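Nucleoside-triphosphatase THEP1 (Aquifex aeolicus, PDB 1YE8) hydrolyses nucleoside triphosphates (ATP, GTP, CTP, TTP and UTP) to the diphosphate and phosphate, and has no kinase activity. Local coordinates at residues Arg93-Asp98 against Pro129-Val134; Thr51-Lys56 against Ile85-Arg90; Lys2-Gly7 against Arg150-Ala155; Lys57-Lys62 against Gln78-Leu83. All coordinates share one frame; numbering follows the deposited sequence.

Contact 1: residues Arg93-Asp98 against Pro129-Val134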
loop_
_atom_site.group_PDB
_atom_site.type_symbol
_atom_site.label_atom_id
_atom_site.label_comp_id
_atom_site.label_asym_id
_atom_site.label_seq_id
_atom_site.Cartn_x
_atom_site.Cartn_y
_atom_site.Cartn_z
ATOM N N ARG A 93 -12.140 4.671 -9.097
ATOM C CA ARG A 93 -13.465 4.846 -9.716
ATOM C C ARG A 93 -14.546 4.178 -8.880
ATOM O O ARG A 93 -15.613 4.752 -8.646
ATOM C CB ARG A 93 -13.538 4.262 -11.126
ATOM C CG ARG A 93 -12.874 5.081 -12.199
ATOM C CD ARG A 93 -13.130 4.532 -13.599
ATOM N NE ARG A 93 -12.622 3.167 -13.726
ATOM C CZ ARG A 93 -11.401 2.847 -14.148
ATOM N NH1 ARG A 93 -10.536 3.794 -14.500
ATOM N NH2 ARG A 93 -11.046 1.571 -14.205
ATOM N N GLU A 94 -14.297 2.943 -8.461
ATOM C CA GLU A 94 -15.330 2.196 -7.745
ATOM C C GLU A 94 -15.588 2.787 -6.365
ATOM O O GLU A 94 -16.738 2.875 -5.939
ATOM C CB GLU A 94 -14.969 0.727 -7.631
ATOM C CG GLU A 94 -15.035 -0.048 -8.930
ATOM C CD GLU A 94 -15.152 -1.527 -8.673
ATOM O OE1 GLU A 94 -15.971 -1.916 -7.809
ATOM O OE2 GLU A 94 -14.407 -2.295 -9.286
ATOM N N ALA A 95 -14.523 3.194 -5.670
ATOM C CA ALA A 95 -14.637 3.703 -4.304
ATOM C C ALA A 95 -15.329 5.065 -4.233
ATOM O O ALA A 95 -15.934 5.389 -3.219
ATOM C CB ALA A 95 -13.257 3.762 -3.633
ATOM N N LYS A 96 -15.239 5.864 -5.296
ATOM C CA LYS A 96 -15.933 7.152 -5.324
ATOM C C LYS A 96 -17.435 6.948 -5.401
ATOM O O LYS A 96 -18.191 7.743 -4.844
ATOM C CB LYS A 96 -15.459 8.006 -6.498
ATOM C CG LYS A 96 -14.109 8.663 -6.239
ATOM C CD LYS A 96 -13.714 9.654 -7.321
ATOM C CE LYS A 96 -13.149 8.942 -8.505
ATOM N NZ LYS A 96 -12.813 9.869 -9.617
ATOM N N LYS A 97 -17.872 5.880 -6.062
ATOM C CA LYS A 97 -19.309 5.625 -6.231
ATOM C C LYS A 97 -19.910 4.783 -5.110
ATOM O O LYS A 97 -21.091 4.915 -4.792
ATOM C CB LYS A 97 -19.584 4.995 -7.597
ATOM C CG LYS A 97 -19.350 5.964 -8.754
ATOM C CD LYS A 97 -19.856 5.398 -10.083
ATOM C CE LYS A 97 -20.564 6.461 -10.930
ATOM N NZ LYS A 97 -19.827 7.754 -11.011
ATOM N N ASP A 98 -19.099 3.924 -4.507
ATOM C CA ASP A 98 -19.563 2.992 -3.487
ATOM C C ASP A 98 -18.678 3.154 -2.261
ATOM O O ASP A 98 -17.527 2.692 -2.240
ATOM C CB ASP A 98 -19.502 1.563 -4.036
ATOM C CG ASP A 98 -19.946 0.517 -3.035
ATOM O OD1 ASP A 98 -20.277 0.888 -1.893
ATOM O OD2 ASP A 98 -19.989 -0.699 -3.324
ATOM N N PRO A 129 -11.424 13.296 0.060
ATOM C CA PRO A 129 -12.186 12.955 1.271
ATOM C C PRO A 129 -13.236 11.869 1.045
ATOM O O PRO A 129 -13.660 11.255 2.031
ATOM C CB PRO A 129 -12.906 14.270 1.609
ATOM C CG PRO A 129 -12.971 15.012 0.322
ATOM C CD PRO A 129 -11.671 14.680 -0.380
ATOM N N ASN A 130 -13.640 11.640 -0.207
ATOM C CA ASN A 130 -14.789 10.791 -0.531
ATOM C C ASN A 130 -14.492 9.313 -0.735
ATOM O O ASN A 130 -15.358 8.571 -1.208
ATOM C CB ASN A 130 -15.520 11.305 -1.782
ATOM C CG ASN A 130 -15.882 12.785 -1.695
ATOM O OD1 ASN A 130 -16.464 13.243 -0.702
ATOM N ND2 ASN A 130 -15.531 13.543 -2.737
ATOM N N VAL A 131 -13.276 8.875 -0.402
ATOM C CA VAL A 131 -12.914 7.473 -0.565
ATOM C C VAL A 131 -12.246 6.927 0.682
ATOM O O VAL A 131 -11.533 7.662 1.379
ATOM C CB VAL A 131 -11.991 7.221 -1.800
ATOM C CG1 VAL A 131 -12.664 7.629 -3.108
ATOM C CG2 VAL A 131 -10.598 7.888 -1.676
ATOM N N ASN A 132 -12.472 5.643 0.942
ATOM C CA ASN A 132 -11.797 4.923 2.022
ATOM C C ASN A 132 -10.536 4.233 1.532
ATOM O O ASN A 132 -10.507 3.696 0.410
ATOM C CB ASN A 132 -12.733 3.888 2.640
ATOM C CG ASN A 132 -14.025 4.496 3.129
ATOM O OD1 ASN A 132 -14.019 5.451 3.905
ATOM N ND2 ASN A 132 -15.148 3.957 2.659
ATOM N N VAL A 133 -9.492 4.263 2.359
ATOM C CA VAL A 133 -8.190 3.704 1.984
ATOM C C VAL A 133 -7.509 3.043 3.165
ATOM O O VAL A 133 -7.565 3.560 4.287
ATOM C CB VAL A 133 -7.215 4.799 1.437
ATOM C CG1 VAL A 133 -5.916 4.169 0.907
ATOM C CG2 VAL A 133 -7.869 5.670 0.358
ATOM N N VAL A 134 -6.861 1.903 2.910
ATOM C CA VAL A 134 -5.866 1.337 3.832
ATOM C C VAL A 134 -4.531 1.345 3.106
ATOM O O VAL A 134 -4.401 0.736 2.039
ATOM C CB VAL A 134 -6.220 -0.103 4.258
ATOM C CG1 VAL A 134 -5.099 -0.727 5.093
ATOM C CG2 VAL A 134 -7.540 -0.103 5.030
HETATM O O HOH W 1 -14.844 4.465 -0.565
#
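Asn130 meets the last turn of the helix with its backbone: its carbonyl O comes 3.8 Å from the carbonyl O of Ala95 and 4.4 Å from CA of Lys96. Val131 follows and packs mainly through CG1, which lies beside the backbone N and anti to the carbonyl carbon (chi1 -61°). CG1 touches Lys96 CG at 3.6 Å and the methyl CB of Ala95 at 3.9 Å. The Lys96 and Val131 side chains run side by side in the same direction. The Lys96 chain then bends at chi3 and its ammonium end leads away from the valine, so Val131 is met by the aliphatic root of the lysine; the charged end has a cation-pi partner in Tyr92. Asn132 makes no direct touch but is tied to the helix through a water. That water accepts from Asn132 N at 3.0 Å and donates to Ala95 O at 3.0 Å, giving both main-chain groups a partner where the helix comes to its end. Ala95 and Val131 also both rest on Ile103 of strand 102-105. The end of helix 77-97 thus packs beside the entry of strand 132-136, next to the strand that the helix itself leads into, a helix-on-parallel-sheet arrangement of the core of P-loop NTPases, here in a variation of the RecA fold.

Contact 2: residues Thr51-Lys56 against Ile85-Arg90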
loop_
_atom_site.group_PDB
_atom_site.type_symbol
_atom_site.label_atom_id
_atom_site.label_comp_id
_atom_site.label_asym_id
_atom_site.label_seq_id
_atom_site.Cartn_x
_atom_site.Cartn_y
_atom_site.Cartn_z
ATOM N N THR A 51 -2.119 -8.126 -6.705
ATOM C CA THR A 51 -3.369 -7.384 -6.630
ATOM C C THR A 51 -4.483 -8.165 -5.952
ATOM O O THR A 51 -4.386 -9.375 -5.758
ATOM C CB THR A 51 -3.853 -6.898 -7.994
ATOM O OG1 THR A 51 -4.386 -8.024 -8.720
ATOM C CG2 THR A 51 -2.693 -6.308 -8.837
ATOM N N THR A 52 -5.565 -7.470 -5.629
ATOM C CA THR A 52 -6.752 -8.124 -5.103
ATOM C C THR A 52 -7.436 -9.028 -6.133
ATOM O O THR A 52 -8.378 -9.737 -5.761
ATOM C CB THR A 52 -7.750 -7.086 -4.602
ATOM O OG1 THR A 52 -7.870 -6.031 -5.567
ATOM C CG2 THR A 52 -7.251 -6.429 -3.298
ATOM N N GLU A 53 -6.972 -9.031 -7.388
ATOM C CA GLU A 53 -7.456 -9.988 -8.400
ATOM C C GLU A 53 -6.493 -11.133 -8.622
ATOM O O GLU A 53 -6.704 -11.966 -9.514
ATOM C CB GLU A 53 -7.770 -9.292 -9.733
ATOM C CG GLU A 53 -8.918 -8.310 -9.663
ATOM C CD GLU A 53 -10.231 -8.897 -9.151
ATOM O OE1 GLU A 53 -10.455 -10.145 -9.229
ATOM O OE2 GLU A 53 -11.057 -8.100 -8.669
ATOM N N GLY A 54 -5.444 -11.205 -7.810
ATOM C CA GLY A 54 -4.509 -12.312 -7.893
ATOM C C GLY A 54 -3.457 -12.174 -8.975
ATOM O O GLY A 54 -2.706 -13.117 -9.241
ATOM N N LYS A 55 -3.355 -11.004 -9.596
ATOM C CA LYS A 55 -2.285 -10.771 -10.553
ATOM C C LYS A 55 -0.999 -10.493 -9.784
ATOM O O LYS A 55 -1.023 -9.795 -8.767
ATOM C CB LYS A 55 -2.617 -9.617 -11.509
ATOM C CG LYS A 55 -3.934 -9.767 -12.273
ATOM C CD LYS A 55 -3.951 -10.929 -13.238
ATOM C CE LYS A 55 -5.324 -11.001 -13.912
ATOM N NZ LYS A 55 -5.440 -10.037 -15.032
ATOM N N LYS A 56 0.107 -11.063 -10.250
ATOM C CA LYS A 56 1.397 -10.993 -9.556
ATOM C C LYS A 56 2.548 -10.677 -10.504
ATOM O O LYS A 56 2.573 -11.155 -11.646
ATOM C CB LYS A 56 1.704 -12.312 -8.835
ATOM C CG LYS A 56 0.557 -12.880 -8.030
ATOM C CD LYS A 56 0.889 -14.242 -7.470
ATOM C CE LYS A 56 -0.346 -14.848 -6.867
ATOM N NZ LYS A 56 -0.862 -14.050 -5.731
ATOM N N ILE A 85 -1.057 0.487 -11.601
ATOM C CA ILE A 85 -1.841 1.626 -12.071
ATOM C C ILE A 85 -3.281 1.232 -12.432
ATOM O O ILE A 85 -4.229 1.868 -11.946
ATOM C CB ILE A 85 -1.107 2.412 -13.188
ATOM C CG1 ILE A 85 0.267 2.890 -12.682
ATOM C CG2 ILE A 85 -1.974 3.600 -13.654
ATOM C CD1 ILE A 85 0.243 3.794 -11.426
ATOM N N PRO A 86 -3.486 0.189 -13.242
ATOM C CA PRO A 86 -4.870 -0.139 -13.584
ATOM C C PRO A 86 -5.688 -0.563 -12.364
ATOM O O PRO A 86 -6.857 -0.175 -12.287
ATOM C CB PRO A 86 -4.750 -1.243 -14.640
ATOM C CG PRO A 86 -3.348 -1.687 -14.618
ATOM C CD PRO A 86 -2.512 -0.617 -14.009
ATOM N N ILE A 87 -5.118 -1.307 -11.420
ATOM C CA ILE A 87 -5.931 -1.700 -10.272
ATOM C C ILE A 87 -6.269 -0.502 -9.374
ATOM O O ILE A 87 -7.383 -0.426 -8.851
ATOM C CB ILE A 87 -5.318 -2.894 -9.483
ATOM C CG1 ILE A 87 -6.382 -3.531 -8.579
ATOM C CG2 ILE A 87 -4.131 -2.477 -8.637
ATOM C CD1 ILE A 87 -7.462 -4.318 -9.346
ATOM N N LEU A 88 -5.353 0.460 -9.240
ATOM C CA LEU A 88 -5.676 1.648 -8.442
ATOM C C LEU A 88 -6.650 2.574 -9.154
ATOM O O LEU A 88 -7.495 3.183 -8.504
ATOM C CB LEU A 88 -4.416 2.403 -8.008
ATOM C CG LEU A 88 -3.564 1.735 -6.919
ATOM C CD1 LEU A 88 -2.542 2.723 -6.371
ATOM C CD2 LEU A 88 -4.380 1.143 -5.765
ATOM N N GLU A 89 -6.551 2.690 -10.480
ATOM C CA GLU A 89 -7.517 3.519 -11.211
ATOM C C GLU A 89 -8.924 2.932 -11.070
ATOM O O GLU A 89 -9.902 3.657 -10.864
ATOM C CB GLU A 89 -7.143 3.655 -12.692
ATOM C CG GLU A 89 -5.841 4.413 -12.924
ATOM C CD GLU A 89 -5.969 5.924 -12.971
ATOM O OE1 GLU A 89 -7.019 6.469 -12.588
ATOM O OE2 GLU A 89 -4.979 6.589 -13.375
ATOM N N ARG A 90 -9.024 1.606 -11.179
ATOM C CA ARG A 90 -10.295 0.918 -10.945
ATOM C C ARG A 90 -10.779 1.122 -9.507
ATOM O O ARG A 90 -11.942 1.472 -9.277
ATOM C CB ARG A 90 -10.161 -0.577 -11.238
ATOM C CG ARG A 90 -11.373 -1.375 -10.854
ATOM C CD ARG A 90 -11.247 -2.871 -11.062
ATOM N NE ARG A 90 -12.240 -3.499 -10.216
ATOM C CZ ARG A 90 -12.210 -4.735 -9.788
ATOM N NH1 ARG A 90 -11.236 -5.570 -10.173
ATOM N NH2 ARG A 90 -13.181 -5.137 -8.975
#
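Ile87 reaches from the helix into the turn formed by Thr51 to Gly54, and its two branches divide the work. From CB, the CG2 methyl meets the CG2 methyl of Thr51 at 4.1 Å, methyl against methyl, the two side chains crossing obliquely. The other branch starts with CG1 anti to the backbone N (chi1 -163°), and CG1 passes 4.2 Å from OG1 of Thr52. The terminal CD1 lies just as near that hydroxyl and comes 4.3 Å from CG of Glu53. OG1 of Thr52 has its polar partner in the backbone N of Gly30. One helical turn on, Arg90 adds a charged link: its NH1 gives Glu53 OE2 a 2.9 Å salt-bridge hydrogen bond, fairly straight at 163°. The oxygen lies close to the guanidinium plane, whereas the donor stands above the carboxylate plane. NE of Arg90 is paired with Glu94, so the guanidinium is gripped by two acids. The type I turn is braced from within by an ST turn, Thr51 OG1 accepting from Glu53 N at 3.1 Å. The contact thus sets the hairpin link between strands 46-51 and 56-61 against the middle of helix 77-97, with Ile29 and Phe31 of strands 28-29 and 31-36 also packing on Ile87.

Contact 3: residues Lys2-Gly7 against Arg150-Ala155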
loop_
_atom_site.group_PDB
_atom_site.type_symbol
_atom_site.label_atom_id
_atom_site.label_comp_id
_atom_site.label_asym_id
_atom_site.label_seq_id
_atom_site.Cartn_x
_atom_site.Cartn_y
_atom_site.Cartn_z
ATOM N N LYS A 2 -9.308 7.072 6.193
ATOM C CA LYS A 2 -7.962 6.728 5.687
ATOM C C LYS A 2 -7.217 6.067 6.832
ATOM O O LYS A 2 -7.027 6.695 7.881
ATOM C CB LYS A 2 -7.162 7.972 5.243
ATOM C CG LYS A 2 -7.801 8.915 4.211
ATOM C CD LYS A 2 -7.887 8.254 2.845
ATOM C CE LYS A 2 -8.385 9.158 1.721
ATOM N NZ LYS A 2 -9.694 9.794 2.015
ATOM N N ILE A 3 -6.836 4.805 6.660
ATOM C CA ILE A 3 -6.049 4.083 7.664
ATOM C C ILE A 3 -4.622 4.002 7.145
ATOM O O ILE A 3 -4.393 3.406 6.071
ATOM C CB ILE A 3 -6.584 2.624 7.856
ATOM C CG1 ILE A 3 -8.099 2.584 8.130
ATOM C CG2 ILE A 3 -5.782 1.908 8.941
ATOM C CD1 ILE A 3 -8.496 3.192 9.454
ATOM N N ILE A 4 -3.679 4.597 7.880
ATOM C CA ILE A 4 -2.271 4.596 7.486
ATOM C C ILE A 4 -1.520 3.743 8.489
ATOM O O ILE A 4 -1.459 4.066 9.681
ATOM C CB ILE A 4 -1.701 6.028 7.464
ATOM C CG1 ILE A 4 -2.515 6.909 6.517
ATOM C CG2 ILE A 4 -0.225 5.990 7.046
ATOM C CD1 ILE A 4 -2.093 8.334 6.453
ATOM N N ILE A 5 -0.925 2.657 8.000
ATOM C CA ILE A 5 -0.187 1.713 8.839
ATOM C C ILE A 5 1.302 1.895 8.591
ATOM O O ILE A 5 1.780 1.832 7.456
ATOM C CB ILE A 5 -0.606 0.259 8.525
ATOM C CG1 ILE A 5 -2.104 0.055 8.763
ATOM C CG2 ILE A 5 0.234 -0.731 9.363
ATOM C CD1 ILE A 5 -2.681 -1.153 8.043
ATOM N N THR A 6 2.040 2.138 9.664
ATOM C CA THR A 6 3.480 2.303 9.576
ATOM C C THR A 6 4.162 1.401 10.595
ATOM O O THR A 6 3.488 0.749 11.391
ATOM C CB THR A 6 3.820 3.814 9.714
ATOM O OG1 THR A 6 5.186 4.054 9.352
ATOM C CG2 THR A 6 3.648 4.361 11.166
ATOM N N GLY A 7 5.483 1.314 10.532
ATOM C CA GLY A 7 6.213 0.487 11.472
ATOM C C GLY A 7 7.502 -0.007 10.864
ATOM O O GLY A 7 7.762 0.208 9.679
ATOM N N ARG A 150 2.202 10.660 6.088
ATOM C CA ARG A 150 2.300 10.515 7.536
ATOM C C ARG A 150 1.526 11.624 8.256
ATOM O O ARG A 150 0.893 11.370 9.280
ATOM C CB ARG A 150 3.759 10.502 7.978
ATOM C CG ARG A 150 3.938 10.067 9.432
ATOM C CD ARG A 150 5.367 10.178 9.958
ATOM N NE ARG A 150 6.326 9.617 9.009
ATOM C CZ ARG A 150 6.464 8.319 8.737
ATOM N NH1 ARG A 150 5.777 7.392 9.401
ATOM N NH2 ARG A 150 7.338 7.958 7.814
ATOM N N ARG A 151 1.556 12.829 7.691
ATOM C CA ARG A 151 0.861 13.962 8.301
ATOM C C ARG A 151 -0.526 14.256 7.703
ATOM O O ARG A 151 -1.101 15.306 7.963
ATOM C CB ARG A 151 1.770 15.199 8.351
ATOM C CG ARG A 151 2.024 15.912 7.045
ATOM C CD ARG A 151 3.114 16.987 7.145
ATOM N NE ARG A 151 4.081 16.716 8.219
ATOM C CZ ARG A 151 5.168 17.447 8.464
ATOM N NH1 ARG A 151 5.451 18.508 7.713
ATOM N NH2 ARG A 151 5.975 17.122 9.467
ATOM N N LEU A 152 -1.089 13.320 6.941
ATOM C CA LEU A 152 -2.398 13.522 6.318
ATOM C C LEU A 152 -3.474 13.871 7.349
ATOM O O LEU A 152 -3.767 13.061 8.215
ATOM C CB LEU A 152 -2.796 12.251 5.560
ATOM C CG LEU A 152 -4.034 12.295 4.668
ATOM C CD1 LEU A 152 -3.835 13.266 3.508
ATOM C CD2 LEU A 152 -4.350 10.910 4.167
ATOM N N PRO A 153 -4.066 15.071 7.279
ATOM C CA PRO A 153 -5.130 15.431 8.232
ATOM C C PRO A 153 -6.318 14.467 8.221
ATOM O O PRO A 153 -6.740 14.037 7.146
ATOM C CB PRO A 153 -5.567 16.818 7.748
ATOM C CG PRO A 153 -4.358 17.356 7.122
ATOM C CD PRO A 153 -3.739 16.190 6.374
ATOM N N GLY A 154 -6.850 14.127 9.398
ATOM C CA GLY A 154 -8.034 13.285 9.511
ATOM C C GLY A 154 -7.751 11.793 9.435
ATOM O O GLY A 154 -8.611 10.967 9.709
ATOM N N ALA A 155 -6.529 11.431 9.059
ATOM C CA ALA A 155 -6.204 10.017 8.914
ATOM C C ALA A 155 -6.040 9.330 10.261
ATOM O O ALA A 155 -5.763 9.968 11.297
ATOM C CB ALA A 155 -4.938 9.843 8.081
HETATM O O HOH W 2 -9.948 9.049 8.307
#
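Lys2 and Ala155 bring the backbones within 4.9 Å, CA to CA, where the type II turn from Leu152 to Ala155 ends beside the start of strand 2-6, and CA of Ala155 lies 3.6 Å from the carbonyl O of Lys2 in a CA-H...O contact. A water closes the same end, accepting from Lys2 N and donating to Gly154 O at 2.7 Å. Among the side chains Ile4 does most of the apolar work. Its CG1 is anti to the carbonyl carbon and CD1 anti to CA (chi2 178°), an extended reach that sets CD1 3.6 Å from CB of Ala155 and 4.1 Å from CB of Leu152. The Ile4 and Leu152 side chains cross at about a right angle. CD2 of Leu152 also reaches CG of Lys2 at 4.0 Å; the lysine then bends away, and its NZ is held by the carbonyl oxygens of Asp128 and Val131. At the far end, Arg150 NH1 makes a weak hydrogen bond of 3.4 Å to Thr6 OG1, which lies at the edge of the guanidinium, in its plane. Both groups have stronger partners outside the two segments: Thr6 OG1 bonds to Ile137 O, and Arg150 to Asp141 and to Pro138 O. Lys2 and Ile4 pair through their backbones with strand 156-159, which the turn feeds, and strand 132-136 borders the other side of strand 2-6; the connection from strand 132-136 through helix 144-150 therefore skips past strand 2-6 to reach strand 156-159 at the sheet edge.

Contact 4: residues Lys57-Lys62 against Gln78-Leu83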
loop_
_atom_site.group_PDB
_atom_site.type_symbol
_atom_site.label_atom_id
_atom_site.label_comp_id
_atom_site.label_asym_id
_atom_site.label_seq_id
_atom_site.Cartn_x
_atom_site.Cartn_y
_atom_site.Cartn_z
ATOM N N LYS A 57 3.507 -9.880 -10.039
ATOM C CA LYS A 57 4.709 -9.605 -10.821
ATOM C C LYS A 57 5.845 -9.142 -9.933
ATOM O O LYS A 57 5.646 -8.256 -9.084
ATOM C CB LYS A 57 4.453 -8.542 -11.891
ATOM C CG LYS A 57 5.616 -8.407 -12.881
ATOM C CD LYS A 57 5.237 -7.612 -14.120
ATOM C CE LYS A 57 4.201 -8.315 -14.950
ATOM N NZ LYS A 57 4.721 -9.571 -15.542
ATOM N N ILE A 58 7.033 -9.714 -10.133
ATOM C CA ILE A 58 8.233 -9.205 -9.474
ATOM C C ILE A 58 8.609 -7.883 -10.127
ATOM O O ILE A 58 8.866 -7.820 -11.333
ATOM C CB ILE A 58 9.421 -10.197 -9.567
ATOM C CG1 ILE A 58 9.076 -11.490 -8.816
ATOM C CG2 ILE A 58 10.690 -9.557 -8.980
ATOM C CD1 ILE A 58 10.134 -12.607 -8.955
ATOM N N PHE A 59 8.634 -6.815 -9.334
ATOM C CA PHE A 59 9.017 -5.505 -9.855
ATOM C C PHE A 59 10.313 -4.948 -9.272
ATOM O O PHE A 59 10.801 -3.925 -9.726
ATOM C CB PHE A 59 7.878 -4.488 -9.663
ATOM C CG PHE A 59 7.659 -4.052 -8.217
ATOM C CD1 PHE A 59 6.822 -4.780 -7.378
ATOM C CD2 PHE A 59 8.262 -2.905 -7.726
ATOM C CE1 PHE A 59 6.597 -4.380 -6.045
ATOM C CE2 PHE A 59 8.061 -2.504 -6.388
ATOM C CZ PHE A 59 7.216 -3.250 -5.552
ATOM N N SER A 60 10.870 -5.612 -8.265
ATOM C CA SER A 60 12.126 -5.176 -7.683
ATOM C C SER A 60 12.907 -6.420 -7.326
ATOM O O SER A 60 12.354 -7.340 -6.735
ATOM C CB SER A 60 11.857 -4.348 -6.430
ATOM O OG SER A 60 13.062 -3.995 -5.781
ATOM N N SER A 61 14.185 -6.464 -7.699
ATOM C CA SER A 61 14.977 -7.673 -7.482
ATOM C C SER A 61 16.460 -7.359 -7.448
ATOM O O SER A 61 16.927 -6.466 -8.157
ATOM C CB SER A 61 14.718 -8.709 -8.595
ATOM O OG SER A 61 15.511 -9.893 -8.430
ATOM N N LYS A 62 17.190 -8.124 -6.638
ATOM C CA LYS A 62 18.652 -8.134 -6.693
ATOM C C LYS A 62 19.191 -8.537 -8.078
ATOM O O LYS A 62 20.318 -8.186 -8.405
ATOM C CB LYS A 62 19.229 -9.030 -5.590
ATOM C CG LYS A 62 18.893 -8.511 -4.198
ATOM C CD LYS A 62 19.604 -9.257 -3.099
ATOM C CE LYS A 62 19.292 -8.598 -1.790
ATOM N NZ LYS A 62 20.333 -8.821 -0.772
ATOM N N GLN A 78 8.265 0.038 -14.850
ATOM C CA GLN A 78 7.281 -0.421 -15.822
ATOM C C GLN A 78 6.578 -1.694 -15.332
ATOM O O GLN A 78 5.349 -1.808 -15.438
ATOM C CB GLN A 78 7.945 -0.624 -17.193
ATOM C CG GLN A 78 8.337 0.701 -17.897
ATOM C CD GLN A 78 9.445 1.499 -17.174
ATOM O OE1 GLN A 78 9.319 2.721 -17.010
ATOM N NE2 GLN A 78 10.517 0.812 -16.733
ATOM N N TYR A 79 7.333 -2.630 -14.752
ATOM C CA TYR A 79 6.720 -3.837 -14.217
ATOM C C TYR A 79 5.769 -3.514 -13.073
ATOM O O TYR A 79 4.701 -4.101 -12.971
ATOM C CB TYR A 79 7.777 -4.815 -13.699
ATOM C CG TYR A 79 8.620 -5.499 -14.765
ATOM C CD1 TYR A 79 8.396 -5.293 -16.127
ATOM C CD2 TYR A 79 9.617 -6.388 -14.385
ATOM C CE1 TYR A 79 9.174 -5.954 -17.095
ATOM C CE2 TYR A 79 10.390 -7.055 -15.332
ATOM C CZ TYR A 79 10.167 -6.828 -16.676
ATOM O OH TYR A 79 10.967 -7.505 -17.595
ATOM N N PHE A 80 6.179 -2.582 -12.216
ATOM C CA PHE A 80 5.331 -2.164 -11.112
ATOM C C PHE A 80 4.042 -1.536 -11.644
ATOM O O PHE A 80 2.933 -1.906 -11.237
ATOM C CB PHE A 80 6.085 -1.186 -10.204
ATOM C CG PHE A 80 5.224 -0.566 -9.144
ATOM C CD1 PHE A 80 4.803 -1.328 -8.070
ATOM C CD2 PHE A 80 4.845 0.767 -9.215
ATOM C CE1 PHE A 80 3.978 -0.781 -7.070
ATOM C CE2 PHE A 80 4.038 1.342 -8.224
ATOM C CZ PHE A 80 3.610 0.557 -7.146
ATOM N N GLU A 81 4.190 -0.589 -12.566
ATOM C CA GLU A 81 3.055 0.164 -13.099
ATOM C C GLU A 81 2.071 -0.717 -13.836
ATOM O O GLU A 81 0.872 -0.472 -13.784
ATOM C CB GLU A 81 3.543 1.275 -14.037
ATOM C CG GLU A 81 4.177 2.440 -13.303
ATOM C CD GLU A 81 4.742 3.527 -14.213
ATOM O OE1 GLU A 81 4.881 3.315 -15.439
ATOM O OE2 GLU A 81 5.084 4.595 -13.684
ATOM N N GLU A 82 2.581 -1.752 -14.503
ATOM C CA GLU A 82 1.744 -2.656 -15.286
ATOM C C GLU A 82 0.579 -3.186 -14.456
ATOM O O GLU A 82 -0.535 -3.337 -14.967
ATOM C CB GLU A 82 2.589 -3.822 -15.807
ATOM C CG GLU A 82 1.889 -4.691 -16.835
ATOM C CD GLU A 82 2.770 -5.810 -17.350
ATOM O OE1 GLU A 82 4.005 -5.619 -17.405
ATOM O OE2 GLU A 82 2.216 -6.881 -17.699
ATOM N N LEU A 83 0.837 -3.479 -13.179
ATOM C CA LEU A 83 -0.185 -4.006 -12.283
ATOM C C LEU A 83 -0.759 -2.928 -11.370
ATOM O O LEU A 83 -1.963 -2.899 -11.149
ATOM C CB LEU A 83 0.369 -5.174 -11.443
ATOM C CG LEU A 83 0.304 -6.550 -12.103
ATOM C CD1 LEU A 83 1.151 -6.621 -13.373
ATOM C CD2 LEU A 83 0.719 -7.607 -11.097
#
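Phe59 has CG between its backbone N and carbonyl carbon (chi1 72°), and Phe80 has CG anti to its N (chi1 172°); the two side chains lie side by side, pointing the same way. CD1 of Phe80 sits over the centre of one Phe59 face, 3.7 Å above the plane, in an edge-to-face pair with centroids 4.9 Å apart and planes at 50°. Closer to the backbone, Phe59 CD2 touches Phe80 CB at 3.7 Å and Phe59 CB lies 3.6 Å from Phe80 N. Phe80 is in turn an edge-to-face partner of Phe118. The strand runs roughly antiparallel to the helix and carries a classic beta bulge here, since Phe59 and Ser60 both face Phe47 of strand 46-51. On the outer side, Lys57 crosses Tyr79 and Glu82 at about right angles. Its CD packs 3.8 Å from Tyr79 CB, and its CB and CE lie against the Leu83 methyls, CE to CD1 being 3.8 Å. NZ comes no closer than 4.3 Å to Glu82 OE2, beyond a salt bridge, so any attraction there would be long-range. The Ile58 carbonyl O meets Tyr79 CD2 at 3.5 Å, obliquely to the ring.

In the fold
Contacts 4, 2 and 1 follow one another along helix 77-97, from its start to its end. Contacts 4 and 2 join it to the antiparallel sheet and touch through Leu83 CD2, which packs 3.6 Å from Lys56 N; contact 1 joins it to the parallel sheet. There contacts 1 and 3 meet on neighbouring strands, with Val133 O and Ile3 N 2.8 Å apart, a probable hydrogen bond. Contact 3 lies across the chain's centre from contacts 2 and 4, and it includes Gly7 of the inferred ATP-binding P-loop. At nearest atoms, the Thr6 side chain is about 8 Å from a bound sodium ion and that of Phe59 about 10 Å from a bound magnesium ion.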